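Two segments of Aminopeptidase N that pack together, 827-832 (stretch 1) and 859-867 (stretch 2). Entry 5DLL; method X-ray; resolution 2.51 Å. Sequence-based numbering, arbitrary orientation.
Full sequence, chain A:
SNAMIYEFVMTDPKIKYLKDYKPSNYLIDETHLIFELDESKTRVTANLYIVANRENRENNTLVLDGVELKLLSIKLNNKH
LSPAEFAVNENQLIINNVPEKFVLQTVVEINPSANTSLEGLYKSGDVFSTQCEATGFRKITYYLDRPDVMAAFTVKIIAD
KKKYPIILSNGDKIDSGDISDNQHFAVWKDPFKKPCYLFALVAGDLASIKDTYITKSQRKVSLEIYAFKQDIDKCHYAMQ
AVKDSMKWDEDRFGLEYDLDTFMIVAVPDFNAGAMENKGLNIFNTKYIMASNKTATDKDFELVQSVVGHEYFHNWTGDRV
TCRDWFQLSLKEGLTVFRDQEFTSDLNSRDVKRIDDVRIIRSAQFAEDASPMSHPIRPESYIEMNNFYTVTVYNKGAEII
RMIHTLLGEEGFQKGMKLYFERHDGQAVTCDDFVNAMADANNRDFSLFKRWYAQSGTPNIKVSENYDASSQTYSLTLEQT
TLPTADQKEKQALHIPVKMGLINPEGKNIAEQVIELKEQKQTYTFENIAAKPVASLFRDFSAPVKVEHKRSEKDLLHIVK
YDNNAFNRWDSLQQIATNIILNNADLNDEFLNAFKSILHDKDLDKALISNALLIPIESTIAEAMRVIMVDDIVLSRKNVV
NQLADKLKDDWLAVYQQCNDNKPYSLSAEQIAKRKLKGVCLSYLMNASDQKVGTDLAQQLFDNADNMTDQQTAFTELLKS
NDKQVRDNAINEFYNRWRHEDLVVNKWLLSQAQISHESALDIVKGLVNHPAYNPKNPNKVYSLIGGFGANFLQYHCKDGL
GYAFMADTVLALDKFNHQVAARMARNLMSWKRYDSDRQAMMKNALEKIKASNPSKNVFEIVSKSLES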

ATOM      1  N   LEU A 827      -1.111  -4.422  22.610  1.00 40.55           N
ATOM      2  CA  LEU A 827      -0.568  -4.354  23.970  1.00 38.36           C
ATOM      3  C   LEU A 827       0.953  -4.203  24.017  1.00 36.01           C
ATOM      4  O   LEU A 827       1.512  -3.985  25.089  1.00 33.16           O
ATOM      5  CB  LEU A 827      -0.971  -5.617  24.742  1.00 34.42           C
ATOM      6  CG  LEU A 827      -2.462  -5.739  25.068  1.00 35.20           C
ATOM      7  CD1 LEU A 827      -2.825  -7.183  25.374  1.00 36.94           C
ATOM      8  CD2 LEU A 827      -2.846  -4.827  26.228  1.00 33.29           C
ATOM      9  N   MET A 828       1.613  -4.287  22.861  1.00 39.68           N
ATOM     10  CA  MET A 828       3.073  -4.420  22.803  1.00 46.51           C
ATOM     11  C   MET A 828       3.824  -3.086  22.681  1.00 49.96           C
ATOM     12  O   MET A 828       5.046  -3.079  22.541  1.00 52.95           O
ATOM     13  CB  MET A 828       3.460  -5.354  21.648  1.00 51.50           C
ATOM     14  CG  MET A 828       2.644  -6.644  21.621  1.00 56.62           C
ATOM     15  SD  MET A 828       3.234  -7.976  20.549  1.00 65.41           S
ATOM     16  CE  MET A 828       3.891  -7.075  19.144  1.00 74.19           C
ATOM     17  N   SER A 829       3.100  -1.967  22.753  1.00 57.71           N
ATOM     18  CA  SER A 829       3.711  -0.629  22.719  1.00 56.63           C
ATOM     19  C   SER A 829       4.076  -0.077  24.108  1.00 50.77           C
ATOM     20  O   SER A 829       4.575   1.038  24.219  1.00 50.00           O
ATOM     21  CB  SER A 829       2.768   0.353  22.022  1.00 53.27           C
ATOM     22  OG  SER A 829       2.491  -0.074  20.705  1.00 58.13           O
ATOM     23  N   TRP A 830       3.835  -0.866  25.152  1.00 53.72           N
ATOM     24  CA  TRP A 830       4.046  -0.467  26.556  1.00 49.19           C
ATOM     25  C   TRP A 830       5.294   0.395  26.881  1.00 49.23           C
ATOM     26  O   TRP A 830       5.272   1.166  27.843  1.00 45.08           O
ATOM     27  CB  TRP A 830       4.033  -1.725  27.444  1.00 44.34           C
ATOM     28  CG  TRP A 830       5.128  -2.704  27.126  1.00 42.59           C
ATOM     29  CD1 TRP A 830       5.049  -3.789  26.299  1.00 38.88           C
ATOM     30  CD2 TRP A 830       6.469  -2.682  27.631  1.00 44.96           C
ATOM     31  NE1 TRP A 830       6.260  -4.443  26.260  1.00 39.56           N
ATOM     32  CE2 TRP A 830       7.149  -3.781  27.067  1.00 44.99           C
ATOM     33  CE3 TRP A 830       7.162  -1.837  28.505  1.00 42.94           C
ATOM     34  CZ2 TRP A 830       8.489  -4.057  27.356  1.00 47.82           C
ATOM     35  CZ3 TRP A 830       8.491  -2.111  28.787  1.00 44.99           C
ATOM     36  CH2 TRP A 830       9.140  -3.212  28.217  1.00 47.27           C
ATOM     37  N   LYS A 831       6.373   0.257  26.108  1.00 46.07           N
ATOM     38  CA  LYS A 831       7.556   1.119  26.269  1.00 50.85           C
ATOM     39  C   LYS A 831       7.259   2.616  26.109  1.00 53.00           C
ATOM     40  O   LYS A 831       7.904   3.450  26.743  1.00 59.82           O
ATOM     41  CB  LYS A 831       8.653   0.737  25.269  1.00 51.41           C
ATOM     42  CG  LYS A 831       9.473  -0.472  25.670  1.00 58.65           C
ATOM     43  CD  LYS A 831      10.701  -0.616  24.786  1.00 63.05           C
ATOM     44  CE  LYS A 831      11.672  -1.637  25.349  1.00 67.90           C
ATOM     45  NZ  LYS A 831      12.951  -1.644  24.590  1.00 74.21           N
ATOM     46  N   ARG A 832       6.289   2.942  25.260  1.00 52.54           N
ATOM     47  CA  ARG A 832       5.989   4.327  24.890  1.00 51.65           C
ATOM     48  C   ARG A 832       5.209   5.109  25.958  1.00 48.90           C
ATOM     49  O   ARG A 832       5.169   6.341  25.906  1.00 51.09           O
ATOM     50  CB  ARG A 832       5.177   4.348  23.582  1.00 59.06           C
ATOM     51  CG  ARG A 832       5.846   3.707  22.363  1.00 54.90           C
ATOM     52  CD  ARG A 832       6.828   4.629  21.646  1.00 59.34           C
ATOM     53  NE  ARG A 832       6.227   5.918  21.292  1.00 61.98           N
ATOM     54  CZ  ARG A 832       6.437   7.072  21.929  1.00 62.15           C
ATOM     55  NH1 ARG A 832       7.257   7.147  22.973  1.00 65.57           N
ATOM     56  NH2 ARG A 832       5.814   8.170  21.514  1.00 60.20           N
ATOM     57  N   GLU A 859       5.260 -16.954  21.896  1.00 47.86           N
ATOM     58  CA  GLU A 859       6.571 -16.475  21.434  1.00 57.14           C
ATOM     59  C   GLU A 859       6.589 -14.955  21.282  1.00 56.40           C
ATOM     60  O   GLU A 859       7.469 -14.278  21.812  1.00 50.99           O
ATOM     61  CB  GLU A 859       6.939 -17.117  20.087  1.00 66.05           C
ATOM     62  CG  GLU A 859       7.012 -18.642  20.095  1.00 76.74           C
ATOM     63  CD  GLU A 859       8.425 -19.188  20.158  1.00 87.08           C
ATOM     64  OE1 GLU A 859       8.740 -19.900  21.136  1.00 85.28           O
ATOM     65  OE2 GLU A 859       9.212 -18.915  19.227  1.00 95.81           O
ATOM     66  N   ILE A 860       5.604 -14.430  20.560  1.00 59.62           N
ATOM     67  CA  ILE A 860       5.531 -12.999  20.268  1.00 60.78           C
ATOM     68  C   ILE A 860       5.362 -12.181  21.553  1.00 53.60           C
ATOM     69  O   ILE A 860       6.102 -11.224  21.786  1.00 49.94           O
ATOM     70  CB  ILE A 860       4.397 -12.693  19.258  1.00 68.28           C
ATOM     71  CG1 ILE A 860       4.746 -13.295  17.891  1.00 90.81           C
ATOM     72  CG2 ILE A 860       4.180 -11.193  19.113  1.00 74.55           C
ATOM     73  CD1 ILE A 860       3.586 -13.356  16.919  1.00108.45           C
ATOM     74  N   VAL A 861       4.397 -12.568  22.384  1.00 50.56           N
ATOM     75  CA  VAL A 861       4.152 -11.894  23.663  1.00 44.93           C
ATOM     76  C   VAL A 861       5.396 -11.914  24.551  1.00 44.80           C
ATOM     77  O   VAL A 861       5.751 -10.903  25.156  1.00 45.21           O
ATOM     78  CB  VAL A 861       2.951 -12.523  24.403  1.00 46.96           C
ATOM     79  CG1 VAL A 861       2.925 -12.124  25.869  1.00 53.15           C
ATOM     80  CG2 VAL A 861       1.651 -12.111  23.729  1.00 45.12           C
ATOM     81  N   SER A 862       6.054 -13.064  24.626  1.00 52.33           N
ATOM     82  CA  SER A 862       7.297 -13.185  25.383  1.00 51.78           C
ATOM     83  C   SER A 862       8.340 -12.198  24.871  1.00 50.82           C
ATOM     84  O   SER A 862       9.024 -11.545  25.660  1.00 51.87           O
ATOM     85  CB  SER A 862       7.842 -14.616  25.302  1.00 51.02           C
ATOM     86  OG  SER A 862       6.970 -15.532  25.945  1.00 52.07           O
ATOM     87  N   LYS A 863       8.436 -12.082  23.548  1.00 52.51           N
ATOM     88  CA  LYS A 863       9.453 -11.252  22.901  1.00 57.69           C
ATOM     89  C   LYS A 863       9.333  -9.756  23.237  1.00 54.92           C
ATOM     90  O   LYS A 863      10.346  -9.100  23.486  1.00 58.26           O
ATOM     91  CB  LYS A 863       9.424 -11.452  21.382  1.00 59.59           C
ATOM     92  CG  LYS A 863      10.732 -11.095  20.700  1.00 66.80           C
ATOM     93  CD  LYS A 863      10.570 -11.013  19.194  1.00 67.90           C
ATOM     94  CE  LYS A 863      11.861 -10.565  18.534  1.00 71.75           C
ATOM     95  NZ  LYS A 863      11.648 -10.244  17.097  1.00 79.39           N
ATOM     96  N   SER A 864       8.111  -9.223  23.248  1.00 57.02           N
ATOM     97  CA  SER A 864       7.902  -7.808  23.601  1.00 53.23           C
ATOM     98  C   SER A 864       8.023  -7.555  25.108  1.00 51.67           C
ATOM     99  O   SER A 864       8.327  -6.440  25.513  1.00 61.59           O
ATOM    100  CB  SER A 864       6.556  -7.280  23.089  1.00 50.38           C
ATOM    101  OG  SER A 864       5.530  -7.453  24.047  1.00 46.25           O
ATOM    102  N   LEU A 865       7.775  -8.573  25.931  1.00 48.60           N
ATOM    103  CA  LEU A 865       7.985  -8.451  27.378  1.00 47.55           C
ATOM    104  C   LEU A 865       9.470  -8.398  27.736  1.00 51.84           C
ATOM    105  O   LEU A 865       9.856  -7.693  28.672  1.00 57.44           O
ATOM    106  CB  LEU A 865       7.308  -9.597  28.142  1.00 44.75           C
ATOM    107  CG  LEU A 865       5.793  -9.483  28.356  1.00 42.78           C
ATOM    108  CD1 LEU A 865       5.221 -10.793  28.885  1.00 37.32           C
ATOM    109  CD2 LEU A 865       5.459  -8.325  29.292  1.00 43.73           C
ATOM    110  N   GLU A 866      10.293  -9.138  26.997  1.00 62.51           N
ATOM    111  CA  GLU A 866      11.738  -9.183  27.259  1.00 76.49           C
ATOM    112  C   GLU A 866      12.512  -8.068  26.553  1.00 78.23           C
ATOM    113  O   GLU A 866      13.653  -7.783  26.917  1.00 85.83           O
ATOM    114  CB  GLU A 866      12.325 -10.552  26.878  1.00 86.37           C
ATOM    115  CG  GLU A 866      12.458 -10.817  25.379  1.00104.38           C
ATOM    116  CD  GLU A 866      13.209 -12.102  25.062  1.00115.90           C
ATOM    117  OE1 GLU A 866      13.362 -12.956  25.963  1.00119.10           O
ATOM    118  OE2 GLU A 866      13.647 -12.260  23.902  1.00100.92           O
ATOM    119  N   SER A 867      11.897  -7.446  25.547  1.00 76.48           N
ATOM    120  CA  SER A 867      12.561  -6.410  24.754  1.00 80.17           C
ATOM    121  C   SER A 867      13.067  -5.250  25.614  1.00 86.76           C
ATOM    122  O   SER A 867      14.133  -4.696  25.351  1.00 81.92           O
ATOM    123  CB  SER A 867      11.613  -5.878  23.678  1.00 72.62           C
ATOM    124  OG  SER A 867      10.477  -5.262  24.261  1.00 65.40           O
ATOM    125  OXT SER A 867      12.430  -4.839  26.587  1.00 93.34           O
TER

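This is a small, mixed contact in which a short segment packs against the C-terminal helix of the chain, grading from an apolar touch at Met 828 through an indole hydrogen bond at Trp 830 to a loose charge pairing at the terminal carboxylate. The two stretches bury 336 Å² between them, both sides summed. Stretch 2 is the last part of a helix that begins earlier in the chain, carried by i to i+4 backbone hydrogen bonds such as Ser 864 N to Ile 860 O (3.2 Å); Ser 867 ends the chain. The backbones come nearest at Met 828 and Ser 864, whose CA atoms lie 6.0 Å apart, whereas the CA atoms of Lys 831 and Ser 867 are 9.2 Å apart, a gap that the long lysine side chain spans.

Met 828 runs along the helix, its CA-to-CB bond sideways to it. With chi1 m, chi2 t and chi3 m, its thioether reaches Ile 860, where Met 828 SD lies 3.6 Å from Ile 860 CG2 in an apolar contact. Met 828 CB rests 3.8 Å from Ser 864 OG, and the Ser 864 CA-to-CB bond points toward stretch 1, where the small side chain accompanies the close backbone approach.

Trp 830 supplies the best-defined polar link. Its CA-to-CB bond points toward the helix, and Trp 830 NE1 donates a hydrogen bond to the carbonyl Ser 864 O at 3.0 Å, with an N-H...O angle of 131°, so the distance is ordinary but the bond is distinctly bent. The acceptor lies at the ring edge, near the ring plane, as suits an N-H that lies in the ring plane. This carbonyl has no i+4 amide to receive, since the chain stops at Ser 867. Instead, Ser 867 OG donates to the same Ser 864 O at 2.8 Å; with chi1 at 63° (p), the hydroxyl turns back to that carbonyl. One carbonyl oxygen thus joins the indole and the terminal serine, and Trp 830 CZ2 sits 3.9 Å from Ser 867 OG. The indole also passes Leu 865, with Trp 830 CZ2 4.1 Å from Leu 865 O.

Lys 831 closes the contact at the chain end. Its side chain is extended beyond chi1 (m, then t throughout), carrying the ammonium to the C-terminal carboxylate. Lys 831 NZ makes a weak hydrogen bond to Ser 867 O at 3.4 Å and a long salt bridge to Ser 867 OXT at 3.8 Å; opposite charges attract here, but the distances indicate a loose pairing on exposed residues.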